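PDB 7A0Q: CrtC domain-containing protein from Fusarium vanettenii 77-13-4, which probably acts as a kievitone hydratase, a lyase that adds water to the prenyl side chain of the bean phytoalexin kievitone. Local coordinates for residues Y73-H78 against A90-L95; N144-I149 against S186-G191; T165-E170 against F238-R243; H225-E230 against Q334-V339; S300-D305 against F321-G326. One frame throughout, in Å; residues are numbered along the deposited sequence.

Overall arrangement
The contacts sample two lipocalin-like halves, both built of antiparallel strands, with no helix. Contacts 1 and 2 lie in the N-terminal half, centres about 10 Å apart, and touch by packing; contact 1 closes before contact 2 opens. Contacts 4 and 5 lie in the C-terminal eight-stranded barrel, centres about 12 Å apart, on neighbouring strands, 331-343 and 317-328, hydrogen-bonded to each other; contact 5 falls between the segments of contact 4. Contact 1 touches contacts 4 and 5, so its hairpin meets the second half directly. Contact 3, whose segments alternate with those of contacts 2 and 4, joins strands 158-168 and 232-240, one from each half, its centre about 29 Å from that of contact 1. The halves thus meet at separate places.

Contact 1 (Y73-H78 against A90-L95); sequences YVVLAH and ASTLNL
Val74 and Leu76 pair with Leu93 and Ser91 in an antiparallel beta hairpin, strands 72-81 and 86-94, buried in the N-terminal lipocalin-like half of the chain. The axes of the two short strand segments approach to 4.6 Å. Their directions differ by 177°, which makes them almost exactly antiparallel. Four backbone hydrogen bonds set the register: Val74 gives its N-H to Leu93 and accepts one in return, and Leu76 and Ser91 do the same. The straightest of these, Leu76 N to Ser91 O, has an angle of 167° at the hydrogen.

The non-hydrogen-bonded pairs, Tyr73 with Asn94, Val75 with Thr92 and Ala77 with Ala90, send their side chains to the face opposite Val74, Leu76, Ser91 and Leu93. There Val75 and Thr92 lie side by side and point the same way, their CG2 atoms 4.2 Å apart. The Tyr73 ring slants across Asn94, with Tyr73 CE2 3.6 Å from Asn94 CB. The polar ends have other partners: the Tyr73 hydroxyl bonds to Glu71, and Asn94 OD1 accepts from the backbone N of Glu96 and of Thr97.

On the face of Val74, Leu76 and Leu93 the hairpin meets strand 317-328 of the C-terminal barrel, with Val74 and Leu93 resting on Phe321. Leu95, just past the strand, joins this apolar group through its CD2, 4.2 Å from Val74 CG2. Ser91 OG stands between its own backbone N and carbonyl carbon (chi1 68°), which places it 3.3 Å from Leu76 CD2. A water sits 2.7 Å from that Ser91 OG and donates to Val74 O at 2.9 Å.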
# COMPACT_ATOMS: atom_id res chain seq x y z
N TYR A 73 5.01 11.37 9.80
CA TYR A 73 5.73 10.82 8.67
C TYR A 73 4.86 9.76 8.01
O TYR A 73 3.98 9.18 8.64
CB TYR A 73 7.06 10.17 9.08
CG TYR A 73 8.04 11.14 9.69
CD1 TYR A 73 7.99 11.46 11.03
CD2 TYR A 73 9.03 11.74 8.90
CE1 TYR A 73 8.89 12.36 11.59
CE2 TYR A 73 9.94 12.64 9.46
CZ TYR A 73 9.86 12.94 10.80
OH TYR A 73 10.75 13.83 11.37
N VAL A 74 5.11 9.52 6.73
CA VAL A 74 4.59 8.35 6.04
C VAL A 74 5.79 7.53 5.60
O VAL A 74 6.69 8.05 4.93
CB VAL A 74 3.68 8.72 4.85
CG1 VAL A 74 3.31 7.48 4.06
CG2 VAL A 74 2.43 9.43 5.35
N VAL A 75 5.83 6.26 6.00
CA VAL A 75 6.98 5.40 5.75
C VAL A 75 6.52 4.19 4.95
O VAL A 75 5.58 3.50 5.35
CB VAL A 75 7.65 4.95 7.07
CG1 VAL A 75 8.81 4.01 6.76
CG2 VAL A 75 8.17 6.17 7.82
N LEU A 76 7.21 3.92 3.85
CA LEU A 76 6.88 2.83 2.95
C LEU A 76 7.96 1.76 2.99
O LEU A 76 9.15 2.08 3.04
CB LEU A 76 6.75 3.35 1.52
CG LEU A 76 5.41 3.88 1.04
CD1 LEU A 76 4.70 4.75 2.07
CD2 LEU A 76 5.68 4.66 -0.21
N ALA A 77 7.54 0.50 2.97
CA ALA A 77 8.46 -0.63 2.83
C ALA A 77 7.84 -1.63 1.86
O ALA A 77 6.64 -1.91 1.95
CB ALA A 77 8.72 -1.32 4.17
N HIS A 78 8.65 -2.18 0.96
CA HIS A 78 8.11 -3.09 -0.04
C HIS A 78 9.17 -4.09 -0.49
O HIS A 78 10.26 -3.68 -0.90
CB HIS A 78 7.61 -2.29 -1.25
CG HIS A 78 7.11 -3.15 -2.37
ND1 HIS A 78 7.39 -2.87 -3.69
CD2 HIS A 78 6.35 -4.27 -2.37
CE1 HIS A 78 6.82 -3.79 -4.46
NE2 HIS A 78 6.19 -4.65 -3.68
N ALA A 90 12.04 1.39 -0.14
CA ALA A 90 11.48 2.05 1.04
C ALA A 90 11.61 3.55 0.88
O ALA A 90 12.49 4.04 0.17
CB ALA A 90 12.18 1.60 2.33
N SER A 91 10.75 4.28 1.60
CA SER A 91 10.80 5.73 1.56
C SER A 91 10.29 6.30 2.88
O SER A 91 9.58 5.64 3.64
CB SER A 91 9.99 6.30 0.39
OG SER A 91 8.59 6.09 0.56
N THR A 92 10.68 7.55 3.14
CA THR A 92 10.13 8.32 4.25
C THR A 92 9.72 9.68 3.74
O THR A 92 10.39 10.26 2.88
CB THR A 92 11.14 8.49 5.39
OG1 THR A 92 12.22 9.31 4.92
CG2 THR A 92 11.69 7.15 5.85
N LEU A 93 8.60 10.19 4.26
CA LEU A 93 8.10 11.51 3.93
C LEU A 93 7.80 12.24 5.23
O LEU A 93 7.02 11.75 6.05
CB LEU A 93 6.83 11.43 3.06
CG LEU A 93 6.16 12.76 2.70
CD1 LEU A 93 7.05 13.59 1.78
CD2 LEU A 93 4.78 12.55 2.09
N ASN A 94 8.43 13.40 5.41
CA ASN A 94 8.13 14.28 6.54
C ASN A 94 6.95 15.16 6.17
O ASN A 94 7.03 15.96 5.23
CB ASN A 94 9.37 15.12 6.88
CG ASN A 94 9.16 16.03 8.09
OD1 ASN A 94 8.11 16.65 8.24
ND2 ASN A 94 10.17 16.12 8.94
N LEU A 95 5.84 15.03 6.91
CA LEU A 95 4.63 15.75 6.53
C LEU A 95 4.69 17.23 6.86
O LEU A 95 3.88 18.00 6.32
CB LEU A 95 3.41 15.11 7.19
CG LEU A 95 3.11 13.67 6.76
CD1 LEU A 95 1.77 13.21 7.31
CD2 LEU A 95 3.15 13.54 5.24
O HOH W 1 7.27 7.84 2.09

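Contact 2 (N144-I149 against S186-G191); sequences NVTFDI and SLTVHG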
# COMPACT_ATOMS: atom_id res chain seq x y z
N ASN A 144 19.97 7.56 5.08
CA ASN A 144 18.82 8.45 4.93
C ASN A 144 17.48 7.72 4.82
O ASN A 144 16.46 8.39 4.67
CB ASN A 144 18.97 9.40 3.74
CG ASN A 144 20.21 10.27 3.84
OD1 ASN A 144 20.16 11.37 4.39
ND2 ASN A 144 21.32 9.77 3.32
N VAL A 145 17.45 6.38 4.90
CA VAL A 145 16.19 5.65 5.06
C VAL A 145 16.41 4.53 6.07
O VAL A 145 16.73 3.40 5.72
CB VAL A 145 15.66 5.09 3.72
CG1 VAL A 145 14.32 4.38 3.94
CG2 VAL A 145 15.49 6.19 2.71
N THR A 146 16.25 4.85 7.35
CA THR A 146 16.50 3.90 8.42
C THR A 146 15.32 3.90 9.37
O THR A 146 14.90 4.97 9.84
CB THR A 146 17.80 4.25 9.18
OG1 THR A 146 18.93 4.00 8.33
CG2 THR A 146 17.94 3.40 10.43
N PHE A 147 14.74 2.73 9.61
CA PHE A 147 13.58 2.63 10.49
C PHE A 147 13.43 1.18 10.91
O PHE A 147 14.05 0.28 10.34
CB PHE A 147 12.30 3.16 9.82
CG PHE A 147 11.96 2.50 8.50
CD1 PHE A 147 11.35 1.25 8.46
CD2 PHE A 147 12.23 3.16 7.30
CE1 PHE A 147 11.04 0.65 7.24
CE2 PHE A 147 11.89 2.57 6.06
CZ PHE A 147 11.30 1.32 6.05
N ASP A 148 12.61 0.97 11.93
CA ASP A 148 12.38 -0.38 12.46
C ASP A 148 10.98 -0.35 13.06
O ASP A 148 10.79 0.08 14.20
CB ASP A 148 13.45 -0.76 13.48
CG ASP A 148 13.37 -2.21 13.91
OD1 ASP A 148 12.42 -2.92 13.53
OD2 ASP A 148 14.28 -2.64 14.67
N ILE A 149 10.00 -0.78 12.27
CA ILE A 149 8.59 -0.58 12.55
C ILE A 149 7.94 -1.94 12.74
O ILE A 149 8.05 -2.80 11.86
CB ILE A 149 7.90 0.19 11.41
CG1 ILE A 149 8.60 1.53 11.19
CG2 ILE A 149 6.44 0.37 11.72
CD1 ILE A 149 8.09 2.31 9.97
N SER A 186 10.48 2.67 15.66
CA SER A 186 11.20 3.92 15.49
C SER A 186 11.52 4.19 14.03
O SER A 186 11.51 3.28 13.19
CB SER A 186 12.49 3.92 16.31
OG SER A 186 13.44 3.04 15.74
N LEU A 187 11.81 5.45 13.74
CA LEU A 187 12.45 5.83 12.50
C LEU A 187 13.54 6.83 12.85
O LEU A 187 13.39 7.62 13.78
CB LEU A 187 11.47 6.42 11.48
CG LEU A 187 10.89 7.83 11.66
CD1 LEU A 187 10.43 8.39 10.33
CD2 LEU A 187 9.73 7.79 12.64
N THR A 188 14.65 6.76 12.13
CA THR A 188 15.80 7.60 12.42
C THR A 188 15.87 8.70 11.37
O THR A 188 15.94 8.41 10.17
CB THR A 188 17.08 6.78 12.44
OG1 THR A 188 17.00 5.79 13.47
CG2 THR A 188 18.28 7.68 12.71
N VAL A 189 15.82 9.96 11.82
CA VAL A 189 15.84 11.11 10.92
C VAL A 189 16.93 12.05 11.38
O VAL A 189 16.90 12.53 12.52
CB VAL A 189 14.48 11.83 10.87
CG1 VAL A 189 13.47 10.99 10.09
CG2 VAL A 189 13.96 12.10 12.25
N HIS A 190 17.90 12.31 10.51
CA HIS A 190 19.01 13.22 10.79
C HIS A 190 19.73 12.82 12.08
O HIS A 190 19.97 13.64 12.98
CB HIS A 190 18.51 14.67 10.85
CG HIS A 190 17.81 15.10 9.60
ND1 HIS A 190 16.62 15.79 9.62
CD2 HIS A 190 18.13 14.93 8.30
CE1 HIS A 190 16.23 16.03 8.38
NE2 HIS A 190 17.13 15.52 7.56
N GLY A 191 20.07 11.54 12.17
CA GLY A 191 20.76 11.00 13.32
C GLY A 191 19.91 10.78 14.55
O GLY A 191 20.35 10.07 15.47
O HOH W 2 14.72 7.31 7.92
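An antiparallel ladder between strands 145-152 and 171-189 brings Phe147 and Leu187 together as a non-hydrogen-bonded pair, their CA atoms only 3.9 Å apart. The short strand segments run at 165° to each other. On one side of this pair Asp148 and Ser186 exchange two backbone hydrogen bonds, Asp148 N to Ser186 O at 2.9 Å and Ser186 N to Asp148 O at 3.0 Å. In the second, the donor stands 39° out of the carbonyl plane.

On the other side a single direct bond remains, Thr188 N to Thr146 O, nearly straight at 175°. Thr146 N and Thr188 O are 4.6 Å apart, and a water fills the gap: it accepts from Thr146 N at 3.0 Å and donates to Thr188 O at 2.8 Å. The strands are thus parting where they leave the ladder.

Both strands belong to the N-terminal lipocalin-like domain of the CrtC family, and the face carrying Phe147 and Leu187 packs on strand 72-81, against Val75 and Tyr73. Phe147 CB and Leu187 CB touch at 3.8 Å. Beyond CB the two side chains separate, each with CG lodged between its backbone N and carbonyl carbon.

The opposite face is partly exposed and polar. Asp148 OD1 forms a salt bridge with Arg137, and Thr146 OG1 bonds to His142 O. Thr146 and Thr188 lie side by side, pointing the same way, with Thr146 CG2 4.0 Å from Thr188 OG1.

Contact 3 (T165-E170 against F238-R243); sequences TFQFGE and FSDPFR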
# COMPACT_ATOMS: atom_id res chain seq x y z
N THR A 165 -9.63 -12.30 -4.17
CA THR A 165 -8.99 -12.59 -5.45
C THR A 165 -9.72 -11.87 -6.58
O THR A 165 -10.92 -11.62 -6.51
CB THR A 165 -8.95 -14.12 -5.71
OG1 THR A 165 -8.24 -14.39 -6.93
CG2 THR A 165 -10.37 -14.71 -5.78
N PHE A 166 -8.97 -11.53 -7.63
CA PHE A 166 -9.58 -10.93 -8.82
C PHE A 166 -8.63 -11.10 -10.00
O PHE A 166 -7.47 -11.50 -9.85
CB PHE A 166 -9.96 -9.45 -8.58
CG PHE A 166 -8.79 -8.52 -8.31
CD1 PHE A 166 -8.32 -8.33 -7.01
CD2 PHE A 166 -8.20 -7.80 -9.34
CE1 PHE A 166 -7.27 -7.47 -6.75
CE2 PHE A 166 -7.14 -6.93 -9.09
CZ PHE A 166 -6.67 -6.76 -7.78
N GLN A 167 -9.15 -10.82 -11.20
CA GLN A 167 -8.36 -10.97 -12.42
C GLN A 167 -7.37 -9.81 -12.57
O GLN A 167 -7.75 -8.64 -12.48
CB GLN A 167 -9.28 -11.03 -13.64
CG GLN A 167 -8.56 -11.42 -14.93
CD GLN A 167 -8.46 -12.92 -15.10
OE1 GLN A 167 -8.80 -13.68 -14.19
NE2 GLN A 167 -8.02 -13.36 -16.28
N PHE A 168 -6.09 -10.14 -12.81
CA PHE A 168 -5.00 -9.15 -12.77
C PHE A 168 -3.99 -9.54 -13.84
O PHE A 168 -3.19 -10.46 -13.63
CB PHE A 168 -4.36 -9.12 -11.39
CG PHE A 168 -3.31 -8.05 -11.20
CD1 PHE A 168 -3.66 -6.72 -11.12
CD2 PHE A 168 -1.97 -8.39 -11.06
CE1 PHE A 168 -2.72 -5.73 -10.92
CE2 PHE A 168 -1.01 -7.41 -10.85
CZ PHE A 168 -1.38 -6.08 -10.78
N GLY A 169 -4.03 -8.85 -14.97
CA GLY A 169 -3.24 -9.27 -16.10
C GLY A 169 -3.89 -10.46 -16.78
O GLY A 169 -5.12 -10.57 -16.82
N GLU A 170 -3.07 -11.39 -17.27
CA GLU A 170 -3.61 -12.54 -17.98
C GLU A 170 -4.23 -13.58 -17.06
O GLU A 170 -4.95 -14.46 -17.54
CB GLU A 170 -2.53 -13.18 -18.85
CG GLU A 170 -3.09 -13.95 -20.03
CD GLU A 170 -2.01 -14.64 -20.86
OE1 GLU A 170 -0.88 -14.83 -20.35
OE2 GLU A 170 -2.31 -15.00 -22.01
N PHE A 238 -6.77 -0.22 -14.34
CA PHE A 238 -5.80 -0.65 -15.34
C PHE A 238 -6.56 -1.29 -16.50
O PHE A 238 -7.72 -1.69 -16.35
CB PHE A 238 -4.75 -1.64 -14.79
CG PHE A 238 -5.35 -2.86 -14.13
CD1 PHE A 238 -5.70 -3.97 -14.88
CD2 PHE A 238 -5.53 -2.91 -12.75
CE1 PHE A 238 -6.25 -5.10 -14.29
CE2 PHE A 238 -6.08 -4.04 -12.14
CZ PHE A 238 -6.43 -5.14 -12.91
N SER A 239 -5.89 -1.40 -17.64
CA SER A 239 -6.49 -2.03 -18.80
C SER A 239 -6.21 -3.53 -18.81
O SER A 239 -5.13 -3.98 -18.41
CB SER A 239 -5.95 -1.41 -20.09
OG SER A 239 -6.23 -0.03 -20.14
N ASP A 240 -7.19 -4.29 -19.29
CA ASP A 240 -7.03 -5.72 -19.51
C ASP A 240 -6.99 -5.96 -21.01
O ASP A 240 -8.05 -6.04 -21.65
CB ASP A 240 -8.19 -6.50 -18.87
CG ASP A 240 -8.06 -8.00 -19.05
OD1 ASP A 240 -7.22 -8.45 -19.88
OD2 ASP A 240 -8.78 -8.75 -18.37
N PRO A 241 -5.81 -6.09 -21.62
CA PRO A 241 -5.75 -6.32 -23.07
C PRO A 241 -6.01 -7.76 -23.48
O PRO A 241 -6.11 -8.05 -24.68
CB PRO A 241 -4.31 -5.91 -23.42
CG PRO A 241 -3.54 -6.28 -22.19
CD PRO A 241 -4.47 -6.00 -21.02
N PHE A 242 -6.11 -8.67 -22.51
CA PHE A 242 -6.40 -10.06 -22.83
C PHE A 242 -7.89 -10.27 -23.02
O PHE A 242 -8.32 -10.89 -24.00
CB PHE A 242 -5.83 -10.95 -21.72
CG PHE A 242 -4.39 -10.63 -21.38
CD1 PHE A 242 -3.34 -11.14 -22.15
CD2 PHE A 242 -4.09 -9.78 -20.32
CE1 PHE A 242 -2.02 -10.82 -21.84
CE2 PHE A 242 -2.77 -9.46 -20.02
CZ PHE A 242 -1.74 -9.99 -20.78
N ARG A 243 -8.70 -9.74 -22.11
CA ARG A 243 -10.15 -9.72 -22.27
C ARG A 243 -10.64 -8.52 -23.06
O ARG A 243 -11.83 -8.49 -23.42
CB ARG A 243 -10.83 -9.70 -20.90
CG ARG A 243 -10.66 -10.95 -20.12
CD ARG A 243 -11.30 -10.73 -18.76
NE ARG A 243 -11.32 -11.95 -17.98
CZ ARG A 243 -11.75 -12.01 -16.72
NH1 ARG A 243 -12.19 -10.90 -16.12
NH2 ARG A 243 -11.73 -13.16 -16.08
O HOH W 3 -7.42 -11.28 -18.25
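An aromatic cluster at the junction of the two lipocalin-like halves joins Phe168 of the 165-170 segment to Phe238 on strand 232-240 in a T-shaped (edge-to-face) pair. Phe168 presents its edge to the face of Phe238, with the ring planes at 88°. The centroids are 5.3 Å apart. The edge of the Phe238 ring also meets the backbone: Phe238 CZ lies 3.8 Å from Gln167 O, which is in the plane of the ring. Trp236 extends the cluster, meeting Phe168 edge-to-face, and a protein-attached N-acetylglucosamine lies close to the Phe238 side chain.

Nearer the surface two further pairs cross the junction. The Gln167 chain is bent at chi2 (86°), which sets CD beside the Arg243 guanidinium, 3.4 Å from Arg243 NH2. Amide and guanidinium stack with their planes 10° apart, and Gln167 CG lies over the centre of the charged group. Glu170 CB sits over the centre of one face of the Phe242 ring in a CH-pi contact, 3.7 Å from the centroid; Pro241 CG lies over the opposite face, toward the rim.

No direct hydrogen bond links the segments. Asp240 OD1 instead organises its own chain: Phe242 N, at 2.9 Å, forms an Asx turn, and Arg243 N, at 3.0 Å and from the same face of the carboxylate, extends it to an Asx motif. The other oxygen turns to a water that accepts from Gln167 NE2 and donates to Gly169 O and, at 2.9 Å, to Asp240 OD2.

Contact 4 (H225-E230 against Q334-V339); sequences HIPSTE and QGYGLV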
# COMPACT_ATOMS: atom_id res chain seq x y z
N HIS A 225 -8.43 6.26 3.38
CA HIS A 225 -8.98 6.28 4.74
C HIS A 225 -9.90 7.49 4.89
O HIS A 225 -9.57 8.58 4.41
CB HIS A 225 -7.87 6.37 5.79
CG HIS A 225 -6.85 5.28 5.67
ND1 HIS A 225 -6.86 4.16 6.47
CD2 HIS A 225 -5.82 5.12 4.80
CE1 HIS A 225 -5.86 3.36 6.12
NE2 HIS A 225 -5.23 3.92 5.10
N ILE A 226 -11.04 7.28 5.54
CA ILE A 226 -11.99 8.36 5.84
C ILE A 226 -12.17 8.40 7.35
O ILE A 226 -13.00 7.66 7.90
CB ILE A 226 -13.32 8.17 5.10
CG1 ILE A 226 -13.08 8.09 3.59
CG2 ILE A 226 -14.29 9.32 5.43
CD1 ILE A 226 -14.31 7.69 2.78
N PRO A 227 -11.39 9.23 8.06
CA PRO A 227 -11.33 9.13 9.53
C PRO A 227 -12.66 9.21 10.26
O PRO A 227 -12.77 8.65 11.36
CB PRO A 227 -10.43 10.32 9.90
CG PRO A 227 -9.51 10.46 8.72
CD PRO A 227 -10.33 10.08 7.50
N SER A 228 -13.68 9.86 9.71
CA SER A 228 -14.93 9.84 10.46
C SER A 228 -15.67 8.50 10.41
O SER A 228 -16.73 8.37 11.03
CB SER A 228 -15.85 10.95 9.96
OG SER A 228 -16.13 10.79 8.57
N THR A 229 -15.13 7.50 9.71
CA THR A 229 -15.88 6.29 9.37
C THR A 229 -14.99 5.07 9.49
O THR A 229 -13.78 5.18 9.68
CB THR A 229 -16.43 6.34 7.94
OG1 THR A 229 -15.34 6.17 7.02
CG2 THR A 229 -17.16 7.66 7.65
N GLU A 230 -15.60 3.90 9.31
CA GLU A 230 -14.87 2.64 9.23
C GLU A 230 -14.56 2.24 7.79
O GLU A 230 -14.10 1.11 7.56
CB GLU A 230 -15.67 1.53 9.91
CG GLU A 230 -15.79 1.73 11.40
CD GLU A 230 -16.36 0.52 12.10
OE1 GLU A 230 -17.21 0.69 12.99
OE2 GLU A 230 -15.95 -0.61 11.74
N GLN A 334 -13.71 14.02 4.14
CA GLN A 334 -12.32 14.25 3.78
C GLN A 334 -11.50 13.09 4.31
O GLN A 334 -11.93 12.36 5.21
CB GLN A 334 -11.80 15.59 4.32
CG GLN A 334 -11.85 15.69 5.83
CD GLN A 334 -11.34 17.03 6.34
OE1 GLN A 334 -11.60 18.07 5.75
NE2 GLN A 334 -10.59 16.99 7.43
N GLY A 335 -10.32 12.90 3.74
CA GLY A 335 -9.46 11.85 4.23
C GLY A 335 -8.09 11.92 3.62
O GLY A 335 -7.70 12.92 3.02
N TYR A 336 -7.35 10.82 3.78
CA TYR A 336 -5.97 10.73 3.34
C TYR A 336 -5.70 9.29 2.92
O TYR A 336 -6.52 8.40 3.13
CB TYR A 336 -4.99 11.15 4.44
CG TYR A 336 -5.08 10.25 5.66
CD1 TYR A 336 -4.36 9.06 5.73
CD2 TYR A 336 -5.89 10.59 6.75
CE1 TYR A 336 -4.46 8.21 6.83
CE2 TYR A 336 -5.98 9.76 7.86
CZ TYR A 336 -5.27 8.58 7.89
OH TYR A 336 -5.36 7.75 8.98
N GLY A 337 -4.54 9.07 2.33
CA GLY A 337 -4.16 7.72 1.95
C GLY A 337 -2.94 7.73 1.07
O GLY A 337 -2.05 8.57 1.22
N LEU A 338 -2.91 6.78 0.13
CA LEU A 338 -1.75 6.63 -0.74
C LEU A 338 -2.21 6.32 -2.16
O LEU A 338 -3.19 5.60 -2.37
CB LEU A 338 -0.82 5.53 -0.21
CG LEU A 338 0.45 5.25 -1.04
CD1 LEU A 338 1.64 4.99 -0.14
CD2 LEU A 338 0.21 4.07 -2.01
N VAL A 339 -1.49 6.88 -3.13
CA VAL A 339 -1.64 6.51 -4.53
C VAL A 339 -0.37 5.80 -4.98
O VAL A 339 0.74 6.24 -4.67
CB VAL A 339 -1.95 7.72 -5.43
CG1 VAL A 339 -0.81 8.72 -5.42
CG2 VAL A 339 -2.24 7.23 -6.84
O HOH W 4 -12.95 12.21 7.77
O HOH W 5 -15.12 13.11 6.87
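His225 makes an antiparallel hydrogen-bonded pair with Tyr336. His225 N meets Tyr336 O at 2.9 Å, nearly along the C=O axis, and the same oxygen lies in the plane of the His225 ring at its edge. The return bond, Tyr336 N to His225 O, is longer at 3.2 Å. A CB on Gly335 would clash with His225 O, so the lack of a side chain lets Gly335 CA come within 3.3 Å of His225 O in a CA-H...O contact. His225 CB sits over one face of the Tyr336 ring, offset toward the rim and 4.2 Å from the ring centroid. The two rings are near parallel, 16° apart, but slid so far that they barely overlap. Polar partners fix their ends: His225 NE2 bonds to Gln223 and ND1 to Lys232, while the Tyr336 hydroxyl bonds to His202.

Ile226, whose CG2 packs on Gln334 O, begins a type I turn that runs to Thr229. Pro227 turns back toward the strand, its CG 3.7 Å from Tyr336 CE2 and its CD 3.6 Å from Gln334 O. At Ser228 water replaces direct pairing. One molecule accepts from Ser228 N and donates to Gln334 O at 2.8 Å; a second joins Ser228 OG to Gln334 N. Thr229 closes the turn with two bonds to Ile226 O, from its backbone N and from OG1, the latter in the carbonyl plane on a lone pair.

Here the end of strand 218-225 meets strand 331-343, the first and last strands of the eight-stranded sheet, in the seam that closes a lipocalin-like, up-and-down antiparallel barrel.

Contact 5 (S300-D305 against F321-G326); sequences SSYTED and FITFSG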
# COMPACT_ATOMS: atom_id res chain seq x y z
N SER A 300 -5.47 14.63 -4.18
CA SER A 300 -4.29 15.44 -4.52
C SER A 300 -3.05 14.87 -3.85
O SER A 300 -3.06 14.59 -2.65
CB SER A 300 -4.48 16.89 -4.09
OG SER A 300 -5.65 17.43 -4.68
N SER A 301 -1.99 14.71 -4.63
CA SER A 301 -0.73 14.28 -4.06
C SER A 301 -0.20 15.36 -3.12
O SER A 301 -0.28 16.56 -3.42
CB SER A 301 0.28 13.97 -5.15
OG SER A 301 1.47 13.43 -4.60
N TYR A 302 0.33 14.93 -1.97
CA TYR A 302 0.74 15.85 -0.91
C TYR A 302 1.93 16.71 -1.34
O TYR A 302 2.01 17.89 -0.98
CB TYR A 302 1.07 15.05 0.34
CG TYR A 302 1.20 15.85 1.62
CD1 TYR A 302 0.06 16.25 2.32
CD2 TYR A 302 2.44 16.15 2.15
CE1 TYR A 302 0.17 16.96 3.51
CE2 TYR A 302 2.56 16.85 3.34
CZ TYR A 302 1.42 17.25 4.01
OH TYR A 302 1.54 17.94 5.19
N THR A 303 2.86 16.12 -2.07
CA THR A 303 4.03 16.83 -2.59
C THR A 303 4.46 16.15 -3.88
O THR A 303 4.11 14.99 -4.13
CB THR A 303 5.16 16.87 -1.55
OG1 THR A 303 6.13 17.84 -1.96
CG2 THR A 303 5.84 15.51 -1.43
N GLU A 304 5.21 16.88 -4.70
CA GLU A 304 5.45 16.46 -6.08
C GLU A 304 6.29 15.18 -6.14
O GLU A 304 5.89 14.19 -6.76
CB GLU A 304 6.13 17.58 -6.87
CG GLU A 304 5.26 18.79 -7.15
CD GLU A 304 5.12 19.71 -5.95
OE1 GLU A 304 5.84 19.50 -4.95
OE2 GLU A 304 4.30 20.65 -6.00
N ASP A 305 7.48 15.20 -5.54
CA ASP A 305 8.42 14.09 -5.64
C ASP A 305 8.11 13.06 -4.56
O ASP A 305 8.41 13.26 -3.38
CB ASP A 305 9.86 14.60 -5.53
CG ASP A 305 10.89 13.48 -5.59
OD1 ASP A 305 10.53 12.32 -5.92
OD2 ASP A 305 12.08 13.76 -5.31
N PHE A 321 1.83 9.83 -0.61
CA PHE A 321 0.80 10.28 0.32
C PHE A 321 -0.12 11.26 -0.39
O PHE A 321 0.34 12.14 -1.12
CB PHE A 321 1.47 10.94 1.53
CG PHE A 321 0.51 11.37 2.60
CD1 PHE A 321 -0.32 10.46 3.23
CD2 PHE A 321 0.47 12.70 3.00
CE1 PHE A 321 -1.18 10.86 4.24
CE2 PHE A 321 -0.40 13.12 4.01
CZ PHE A 321 -1.23 12.20 4.63
N ILE A 322 -1.43 11.10 -0.17
CA ILE A 322 -2.44 11.94 -0.80
C ILE A 322 -3.47 12.36 0.24
O ILE A 322 -3.66 11.68 1.26
CB ILE A 322 -3.15 11.23 -1.98
CG1 ILE A 322 -3.92 10.00 -1.48
CG2 ILE A 322 -2.16 10.86 -3.10
CD1 ILE A 322 -4.82 9.34 -2.52
N THR A 323 -4.13 13.49 -0.01
CA THR A 323 -5.31 13.89 0.74
C THR A 323 -6.47 14.04 -0.23
O THR A 323 -6.28 14.14 -1.45
CB THR A 323 -5.09 15.22 1.49
OG1 THR A 323 -4.81 16.25 0.54
CG2 THR A 323 -3.94 15.11 2.49
N PHE A 324 -7.69 14.02 0.30
CA PHE A 324 -8.82 14.14 -0.60
C PHE A 324 -10.02 14.71 0.13
O PHE A 324 -10.12 14.65 1.36
CB PHE A 324 -9.19 12.79 -1.27
CG PHE A 324 -9.64 11.72 -0.31
CD1 PHE A 324 -8.73 10.83 0.24
CD2 PHE A 324 -10.98 11.58 0.01
CE1 PHE A 324 -9.15 9.84 1.11
CE2 PHE A 324 -11.41 10.59 0.88
CZ PHE A 324 -10.48 9.72 1.44
N SER A 325 -10.92 15.28 -0.65
CA SER A 325 -12.26 15.64 -0.23
C SER A 325 -13.24 14.93 -1.14
O SER A 325 -12.89 14.40 -2.19
CB SER A 325 -12.48 17.16 -0.28
OG SER A 325 -12.35 17.62 -1.61
N GLY A 326 -14.50 14.91 -0.71
CA GLY A 326 -15.55 14.37 -1.54
C GLY A 326 -16.82 14.19 -0.74
O GLY A 326 -17.02 14.85 0.27
O HOH W 6 -2.53 16.65 -0.64
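The Tyr302 ring has Phe321 CD2 over one face and Thr323 CG2 at its edge, while Tyr302 CE1 lies in the plane of the Phe321 ring at that ring's edge. Phe321 therefore directs its edge at the face of Tyr302, an edge-to-face pair on the hairpin of strands 295-308 and 317-328 in the C-terminal lipocalin-like barrel. The planes are inclined at 60°, less than a full T. The centroids are 5.1 Å apart, and the closest ring atoms, Tyr302 CG and Phe321 CD2, are separated by 3.5 Å. CG is anti to the backbone N in both residues (chi1 -166° in Tyr302); the two side chains lie side by side, pointing the same way. Phe26 also meets Phe321 edge-to-face, and the Tyr302 hydroxyl bonds to Leu95 O of the N-terminal half.

The backbones pair as well. Ser300 and Thr323 exchange two hydrogen bonds, Ser300 N to Thr323 O at 2.9 Å and Thr323 N to Ser300 O at 3.1 Å. Tyr302 N adds a third, reaching Phe321 O at 2.9 Å, before its chain turns out of the ladder. Ile322 goes to the other face, toward Phe222 and Leu224 of strand 218-225, and touches its partner with a methyl group, CG2 lying 3.8 Å from Ser301 CA. A water bridges the two strands: it donates to Ser300 O at 2.9 Å and bonds to Thr323 OG1 at 2.6 Å.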